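Local coordinates for protein A49R (Vaccinia virus, PDB 4D5T) that inhibits host NF-kappa-B activation by binding BTRC, which diminishes ubiquitination of the inhibitor NFKBIA and so retains p65/RELA in the cytoplasm, at residues Glu69-Leu74 with Leu105-Asn110. Residues are numbered along the deposited sequence; the frame is centred on the assembly and turned at random.
Sequences ELINSL and LKYIMN
Ile71 and Ile108 are the nearest CA pair across the two segments, 6.7 Å apart, where the last part of helix 64-72 meets that of helix 95-109. No hydrogen bond joins 69-74 to 105-110, and the two sides together bury just 129 Å²; the contact is carried largely by Ile71 CD1, set against Tyr107 CB and the adjoining backbone. The CB of Ile71 points toward the other helix, CG1 stands anti to the carbonyl carbon (chi1 -78°), and an extended second torsion (chi2 153°) carries CD1 outward. Ile71 CD1 reaches Tyr107 CB at 3.4 Å, and the two side chains cross at about a right angle. Ile71 CD1 also sits 3.9 Å from Ile108 N, while the Ile108 side chain is met more loosely, Ile71 CD1 to Ile108 CG1 being 4.2 Å. Both helices belong to the all-helical Bcl-2-like fold of A49, and the centre of the contact lies about 15 Å from the centre of the chain; Phe114 of helix 112-126 touches both isoleucines, bringing a third helix to the junction. Tyr107 starts toward helix 64-72, but its ring leads away and meets that of Tyr58, the planes inclined by about 40°. In the last turn of helix 64-72, Leu70 O accepts two bonds from Ser73: from Ser73 N at 3.0 Å and from Ser73 OG at a short 2.5 Å.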
ATOM      1  N   GLU A  69      -4.273  -6.254  16.620  1.00 45.89           N
ATOM      2  CA  GLU A  69      -4.835  -6.094  17.965  1.00 48.22           C
ATOM      3  C   GLU A  69      -5.587  -4.763  18.039  1.00 44.47           C
ATOM      4  O   GLU A  69      -6.734  -4.684  18.466  1.00 43.80           O
ATOM      5  CB  GLU A  69      -3.717  -6.123  19.055  1.00 50.84           C
ATOM      6  CG  GLU A  69      -3.189  -7.475  19.525  1.00 56.44           C
ATOM      7  CD  GLU A  69      -4.253  -8.522  19.723  1.00 61.47           C
ATOM      8  OE1 GLU A  69      -4.963  -8.469  20.743  1.00 65.23           O
ATOM      9  OE2 GLU A  69      -4.365  -9.395  18.830  1.00 66.58           O
ATOM     10  N   LEU A  70      -4.974  -3.712  17.528  1.00 40.91           N
ATOM     11  CA  LEU A  70      -5.636  -2.409  17.530  1.00 39.80           C
ATOM     12  C   LEU A  70      -6.975  -2.438  16.743  1.00 38.43           C
ATOM     13  O   LEU A  70      -8.030  -2.010  17.251  1.00 40.20           O
ATOM     14  CB  LEU A  70      -4.705  -1.332  16.955  1.00 36.91           C
ATOM     15  CG  LEU A  70      -5.170   0.117  16.985  1.00 37.23           C
ATOM     16  CD1 LEU A  70      -3.992   1.091  16.944  1.00 36.41           C
ATOM     17  CD2 LEU A  70      -6.050   0.429  15.791  1.00 37.65           C
ATOM     18  N   ILE A  71      -6.934  -2.959  15.539  1.00 36.33           N
ATOM     19  CA  ILE A  71      -8.120  -3.028  14.691  1.00 37.51           C
ATOM     20  C   ILE A  71      -9.217  -3.903  15.297  1.00 42.01           C
ATOM     21  O   ILE A  71     -10.387  -3.552  15.189  1.00 41.39           O
ATOM     22  CB  ILE A  71      -7.731  -3.479  13.270  1.00 38.10           C
ATOM     23  CG1 ILE A  71      -7.125  -2.292  12.516  1.00 36.74           C
ATOM     24  CG2 ILE A  71      -8.939  -3.956  12.501  1.00 37.29           C
ATOM     25  CD1 ILE A  71      -6.168  -2.698  11.456  1.00 36.51           C
ATOM     26  N   ASN A  72      -8.823  -4.980  15.979  1.00 44.03           N
ATOM     27  CA  ASN A  72      -9.759  -5.788  16.784  1.00 47.26           C
ATOM     28  C   ASN A  72     -10.505  -5.038  17.861  1.00 47.87           C
ATOM     29  O   ASN A  72     -11.593  -5.436  18.230  1.00 48.67           O
ATOM     30  CB  ASN A  72      -9.047  -6.905  17.539  1.00 50.43           C
ATOM     31  CG  ASN A  72      -8.838  -8.131  16.698  1.00 55.43           C
ATOM     32  OD1 ASN A  72      -9.238  -8.162  15.525  1.00 53.12           O
ATOM     33  ND2 ASN A  72      -8.172  -9.132  17.272  1.00 51.85           N
ATOM     34  N   SER A  73      -9.897  -4.001  18.415  1.00 48.33           N
ATOM     35  CA  SER A  73     -10.539  -3.205  19.455  1.00 46.81           C
ATOM     36  C   SER A  73     -11.529  -2.195  18.853  1.00 45.09           C
ATOM     37  O   SER A  73     -12.278  -1.585  19.581  1.00 45.25           O
ATOM     38  CB  SER A  73      -9.474  -2.476  20.267  1.00 47.12           C
ATOM     39  OG  SER A  73      -8.929  -1.373  19.549  1.00 45.87           O
ATOM     40  N   LEU A  74     -11.568  -2.026  17.536  1.00 44.98           N
ATOM     41  CA  LEU A  74     -12.437  -1.007  16.943  1.00 44.95           C
ATOM     42  C   LEU A  74     -13.831  -1.511  16.658  1.00 46.24           C
ATOM     43  O   LEU A  74     -14.021  -2.679  16.348  1.00 47.98           O
ATOM     44  CB  LEU A  74     -11.845  -0.495  15.652  1.00 42.36           C
ATOM     45  CG  LEU A  74     -10.441   0.118  15.738  1.00 42.68           C
ATOM     46  CD1 LEU A  74     -10.010   0.622  14.364  1.00 40.71           C
ATOM     47  CD2 LEU A  74     -10.358   1.221  16.771  1.00 43.60           C
ATOM     48  N   LEU A 105      -5.603  -0.199   4.750  1.00 22.03           N
ATOM     49  CA  LEU A 105      -6.682  -1.012   4.213  1.00 22.99           C
ATOM     50  C   LEU A 105      -6.288  -2.503   4.288  1.00 24.29           C
ATOM     51  O   LEU A 105      -7.135  -3.376   4.552  1.00 26.75           O
ATOM     52  CB  LEU A 105      -7.083  -0.591   2.777  1.00 22.41           C
ATOM     53  CG  LEU A 105      -7.731   0.817   2.762  1.00 23.68           C
ATOM     54  CD1 LEU A 105      -7.949   1.279   1.342  1.00 24.37           C
ATOM     55  CD2 LEU A 105      -9.012   0.950   3.494  1.00 24.23           C
ATOM     56  N   LYS A 106      -5.037  -2.838   3.998  1.00 24.79           N
ATOM     57  CA  LYS A 106      -4.547  -4.210   4.123  1.00 26.04           C
ATOM     58  C   LYS A 106      -4.658  -4.685   5.569  1.00 25.92           C
ATOM     59  O   LYS A 106      -5.170  -5.788   5.817  1.00 27.78           O
ATOM     60  CB  LYS A 106      -3.099  -4.341   3.594  1.00 25.30           C
ATOM     61  CG  LYS A 106      -2.562  -5.747   3.757  1.00 28.31           C
ATOM     62  CD  LYS A 106      -1.268  -5.983   3.019  1.00 30.01           C
ATOM     63  CE  LYS A 106      -0.815  -7.413   3.374  1.00 36.18           C
ATOM     64  NZ  LYS A 106       0.226  -7.935   2.510  1.00 40.12           N
ATOM     65  N   TYR A 107      -4.315  -3.841   6.540  1.00 26.94           N
ATOM     66  CA  TYR A 107      -4.508  -4.265   7.942  1.00 28.94           C
ATOM     67  C   TYR A 107      -5.968  -4.570   8.242  1.00 30.78           C
ATOM     68  O   TYR A 107      -6.317  -5.511   8.994  1.00 35.16           O
ATOM     69  CB  TYR A 107      -4.019  -3.225   8.938  1.00 29.19           C
ATOM     70  CG  TYR A 107      -2.580  -2.859   8.917  1.00 30.27           C
ATOM     71  CD1 TYR A 107      -1.559  -3.824   8.804  1.00 30.60           C
ATOM     72  CD2 TYR A 107      -2.203  -1.538   9.134  1.00 32.83           C
ATOM     73  CE1 TYR A 107      -0.213  -3.462   8.797  1.00 31.25           C
ATOM     74  CE2 TYR A 107      -0.859  -1.179   9.118  1.00 34.17           C
ATOM     75  CZ  TYR A 107       0.119  -2.152   8.986  1.00 31.72           C
ATOM     76  OH  TYR A 107       1.420  -1.758   9.067  1.00 37.01           O
ATOM     77  N   ILE A 108      -6.859  -3.715   7.738  1.00 32.54           N
ATOM     78  CA  ILE A 108      -8.285  -3.831   8.014  1.00 31.23           C
ATOM     79  C   ILE A 108      -8.837  -5.090   7.354  1.00 30.29           C
ATOM     80  O   ILE A 108      -9.594  -5.852   7.997  1.00 30.38           O
ATOM     81  CB  ILE A 108      -9.078  -2.608   7.545  1.00 30.57           C
ATOM     82  CG1 ILE A 108      -8.689  -1.378   8.366  1.00 32.60           C
ATOM     83  CG2 ILE A 108     -10.590  -2.871   7.658  1.00 31.41           C
ATOM     84  CD1 ILE A 108      -9.361  -0.144   7.848  1.00 31.83           C
ATOM     85  N   MET A 109      -8.379  -5.380   6.139  1.00 29.10           N
ATOM     86  CA  MET A 109      -8.760  -6.639   5.446  1.00 29.95           C
ATOM     87  C   MET A 109      -8.120  -7.896   6.039  1.00 29.92           C
ATOM     88  O   MET A 109      -8.585  -9.012   5.786  1.00 29.46           O
ATOM     89  CB  MET A 109      -8.447  -6.568   3.952  1.00 30.11           C
ATOM     90  CG  MET A 109      -9.255  -5.537   3.157  1.00 31.17           C
ATOM     91  SD  MET A 109     -11.028  -5.699   3.172  1.00 30.43           S
ATOM     92  CE  MET A 109     -11.498  -4.774   4.580  1.00 28.15           C
ATOM     93  N   ASN A 110      -7.095  -7.743   6.872  1.00 31.94           N
ATOM     94  CA  ASN A 110      -6.536  -8.886   7.688  1.00 35.15           C
ATOM     95  C   ASN A 110      -7.508  -9.347   8.796  1.00 33.99           C
ATOM     96  O   ASN A 110      -7.277 -10.363   9.401  1.00 37.87           O
ATOM     97  CB  ASN A 110      -5.161  -8.535   8.351  1.00 36.15           C
ATOM     98  CG  ASN A 110      -4.001  -8.326   7.346  1.00 36.98           C
ATOM     99  OD1 ASN A 110      -4.017  -8.813   6.217  1.00 38.16           O
ATOM    100  ND2 ASN A 110      -2.959  -7.581   7.790  1.00 38.98           N
TER